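Local coordinates for alcohol dehydrogenase (Thermus thermophilus, PDB 2EIH), which binds zinc and probably acts as a nicotinamide-dependent oxidoreductase of the alcohol dehydrogenase family, at residues R2-R7 with L15-L20. Sequence-based numbering, arbitrary orientation.
Sequences RAVVMR and LEVADL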
ATOM      1  N   ARG A   2      26.072  15.339  37.775  1.00 28.70           N
ATOM      2  CA  ARG A   2      25.837  16.651  37.204  1.00 29.11           C
ATOM      3  C   ARG A   2      24.619  16.552  36.293  1.00 28.92           C
ATOM      4  O   ARG A   2      24.392  15.524  35.637  1.00 28.16           O
ATOM      5  CB  ARG A   2      27.042  17.145  36.398  1.00 30.76           C
ATOM      6  CG  ARG A   2      28.176  17.726  37.232  1.00 33.07           C
ATOM      7  CD  ARG A   2      29.313  18.220  36.350  1.00 36.19           C
ATOM      8  NE  ARG A   2      29.079  19.528  35.733  1.00 37.13           N
ATOM      9  CZ  ARG A   2      29.079  20.683  36.399  1.00 40.16           C
ATOM     10  NH1 ARG A   2      29.294  20.704  37.713  1.00 38.73           N
ATOM     11  NH2 ARG A   2      28.890  21.826  35.744  1.00 41.34           N
ATOM     12  N   ALA A   3      23.824  17.617  36.275  1.00 26.60           N
ATOM     13  CA  ALA A   3      22.637  17.676  35.446  1.00 25.25           C
ATOM     14  C   ALA A   3      22.170  19.111  35.361  1.00 27.03           C
ATOM     15  O   ALA A   3      22.464  19.934  36.229  1.00 29.04           O
ATOM     16  CB  ALA A   3      21.537  16.806  36.035  1.00 24.50           C
ATOM     17  N   VAL A   4      21.480  19.416  34.277  1.00 27.51           N
ATOM     18  CA  VAL A   4      20.915  20.733  34.087  1.00 27.39           C
ATOM     19  C   VAL A   4      19.441  20.537  34.371  1.00 28.84           C
ATOM     20  O   VAL A   4      18.725  19.915  33.590  1.00 28.93           O
ATOM     21  CB  VAL A   4      21.089  21.231  32.655  1.00 26.24           C
ATOM     22  CG1 VAL A   4      20.190  22.433  32.418  1.00 26.25           C
ATOM     23  CG2 VAL A   4      22.538  21.589  32.413  1.00 25.76           C
ATOM     24  N   VAL A   5      19.009  21.048  35.514  1.00 31.73           N
ATOM     25  CA  VAL A   5      17.626  20.939  35.928  1.00 33.34           C
ATOM     26  C   VAL A   5      16.853  22.173  35.505  1.00 35.56           C
ATOM     27  O   VAL A   5      17.429  23.204  35.144  1.00 34.74           O
ATOM     28  CB  VAL A   5      17.499  20.769  37.459  1.00 34.03           C
ATOM     29  CG1 VAL A   5      17.961  19.376  37.870  1.00 34.36           C
ATOM     30  CG2 VAL A   5      18.327  21.830  38.175  1.00 33.51           C
ATOM     31  N   MET A   6      15.536  22.044  35.573  1.00 37.95           N
ATOM     32  CA  MET A   6      14.605  23.091  35.197  1.00 40.37           C
ATOM     33  C   MET A   6      13.883  23.528  36.464  1.00 44.03           C
ATOM     34  O   MET A   6      12.822  22.994  36.792  1.00 45.50           O
ATOM     35  CB  MET A   6      13.613  22.502  34.213  1.00 38.60           C
ATOM     36  CG  MET A   6      12.888  23.483  33.362  1.00 36.43           C
ATOM     37  SD  MET A   6      11.875  22.507  32.286  1.00 35.29           S
ATOM     38  CE  MET A   6      10.310  23.284  32.546  1.00 34.79           C
ATOM     39  N   ARG A   7      14.472  24.487  37.175  1.00 46.61           N
ATOM     40  CA  ARG A   7      13.896  25.002  38.413  1.00 49.11           C
ATOM     41  C   ARG A   7      12.456  25.464  38.247  1.00 49.47           C
ATOM     42  O   ARG A   7      11.596  25.159  39.073  1.00 48.79           O
ATOM     43  CB  ARG A   7      14.736  26.170  38.949  1.00 51.28           C
ATOM     44  CG  ARG A   7      16.064  25.756  39.582  1.00 53.50           C
ATOM     45  CD  ARG A   7      15.854  24.712  40.679  1.00 52.52           C
ATOM     46  NE  ARG A   7      17.117  24.194  41.192  1.00 52.31           N
ATOM     47  CZ  ARG A   7      17.232  23.093  41.930  1.00 52.71           C
ATOM     48  NH1 ARG A   7      16.155  22.384  42.247  1.00 51.98           N
ATOM     49  NH2 ARG A   7      18.430  22.699  42.349  1.00 53.07           N
ATOM     50  N   LEU A  15      17.374  27.360  33.267  1.00 38.53           N
ATOM     51  CA  LEU A  15      18.204  26.156  33.186  1.00 38.03           C
ATOM     52  C   LEU A  15      19.482  26.347  34.009  1.00 37.96           C
ATOM     53  O   LEU A  15      20.290  27.233  33.735  1.00 36.57           O
ATOM     54  CB  LEU A  15      18.553  25.844  31.722  1.00 36.38           C
ATOM     55  CG  LEU A  15      17.385  25.458  30.808  1.00 37.69           C
ATOM     56  CD1 LEU A  15      17.836  25.427  29.359  1.00 40.06           C
ATOM     57  CD2 LEU A  15      16.832  24.100  31.217  1.00 38.43           C
ATOM     58  N   GLU A  16      19.657  25.517  35.029  1.00 38.54           N
ATOM     59  CA  GLU A  16      20.834  25.629  35.869  1.00 39.12           C
ATOM     60  C   GLU A  16      21.416  24.267  36.206  1.00 38.73           C
ATOM     61  O   GLU A  16      20.725  23.249  36.160  1.00 35.76           O
ATOM     62  CB  GLU A  16      20.497  26.391  37.157  1.00 41.61           C
ATOM     63  CG  GLU A  16      19.444  25.723  38.032  1.00 44.13           C
ATOM     64  CD  GLU A  16      19.327  26.364  39.406  1.00 46.03           C
ATOM     65  OE1 GLU A  16      18.888  27.532  39.479  1.00 47.56           O
ATOM     66  OE2 GLU A  16      19.687  25.703  40.407  1.00 45.77           O
ATOM     67  N   VAL A  17      22.697  24.263  36.549  1.00 39.14           N
ATOM     68  CA  VAL A  17      23.388  23.032  36.897  1.00 41.55           C
ATOM     69  C   VAL A  17      23.095  22.633  38.345  1.00 41.90           C
ATOM     70  O   VAL A  17      23.158  23.469  39.245  1.00 43.75           O
ATOM     71  CB  VAL A  17      24.910  23.195  36.717  1.00 41.56           C
ATOM     72  CG1 VAL A  17      25.610  21.873  37.009  1.00 40.92           C
ATOM     73  CG2 VAL A  17      25.216  23.671  35.294  1.00 42.47           C
ATOM     74  N   ALA A  18      22.780  21.359  38.560  1.00 41.13           N
ATOM     75  CA  ALA A  18      22.478  20.852  39.898  1.00 41.30           C
ATOM     76  C   ALA A  18      22.988  19.431  40.036  1.00 41.72           C
ATOM     77  O   ALA A  18      23.307  18.779  39.047  1.00 42.30           O
ATOM     78  CB  ALA A  18      20.983  20.886  40.153  1.00 39.91           C
ATOM     79  N   ASP A  19      23.070  18.954  41.270  1.00 43.19           N
ATOM     80  CA  ASP A  19      23.545  17.607  41.517  1.00 44.12           C
ATOM     81  C   ASP A  19      22.364  16.707  41.865  1.00 43.66           C
ATOM     82  O   ASP A  19      21.703  16.915  42.877  1.00 45.19           O
ATOM     83  CB  ASP A  19      24.555  17.616  42.664  1.00 46.97           C
ATOM     84  CG  ASP A  19      25.163  16.252  42.914  1.00 50.42           C
ATOM     85  OD1 ASP A  19      25.887  15.748  42.024  1.00 53.11           O
ATOM     86  OD2 ASP A  19      24.920  15.679  44.000  1.00 51.57           O
ATOM     87  N   LEU A  20      22.086  15.712  41.028  1.00 41.28           N
ATOM     88  CA  LEU A  20      20.974  14.817  41.301  1.00 38.50           C
ATOM     89  C   LEU A  20      21.475  13.406  41.520  1.00 37.84           C
ATOM     90  O   LEU A  20      22.536  13.025  41.037  1.00 38.63           O
ATOM     91  CB  LEU A  20      19.981  14.808  40.137  1.00 38.04           C
ATOM     92  CG  LEU A  20      19.484  16.149  39.603  1.00 38.42           C
ATOM     93  CD1 LEU A  20      18.545  15.876  38.450  1.00 36.90           C
ATOM     94  CD2 LEU A  20      18.796  16.943  40.702  1.00 37.68           C
TER
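Val5 and Glu16 face each other as a hydrogen-bonded pair in the antiparallel beta hairpin that opens the chain; the hairpin's strand 2-6 is the middle strand of a small antiparallel sheet, between strands 15-19 and 59-60. Val5 N donates to Glu16 O at 2.9 Å, and Glu16 N returns a straighter bond to Val5 O. At the next hydrogen-bonded pair, Ala3 with Ala18, the bond from Ala18 N to Ala3 O is 2.8 Å long, while its return from Ala3 N is weak.

Glu16 shares its face of the hairpin with Val5, Ala18 and Ala3. Its CB carries CG in the crowded position between backbone N and carbonyl carbon (chi1 62°), where CG lies by Val5 CG2 and Arg7 CG. Beyond it the chain runs extended; CD and OE1 both rest against Arg7 CG, and OE2 accepts a hydrogen bond from Arg7 NE, 3.1 Å long and part of a salt bridge. That N-H points almost straight at OE2, which lies in the guanidinium plane, yet the N-H comes to OE2 from above the carboxylate plane, the two planes standing 89° apart. An alanine in place of Glu16 would probably leave the Arg7 guanidinium without this charged partner and freer to turn at the end of the strand.

Ala18, with a lone methyl, is small enough to stand beside the branched Val5, and even so its CB sits tightly against Val5 CG2, 3.4 Å away. Val5 CG1 meets Leu20 CD1, which also reaches Ala3 CB.

On the other face, Val4 CG1, anti to the backbone N, packs on Leu15 CB at 3.8 Å; helix 322-330 covers both residues through Ala322 and His326. Farther along, the long Arg2 chain bends at chi3, and Val17 CG1 lies over one face of the guanidinium, toward its rim, 3.5 Å from Arg2 NH2.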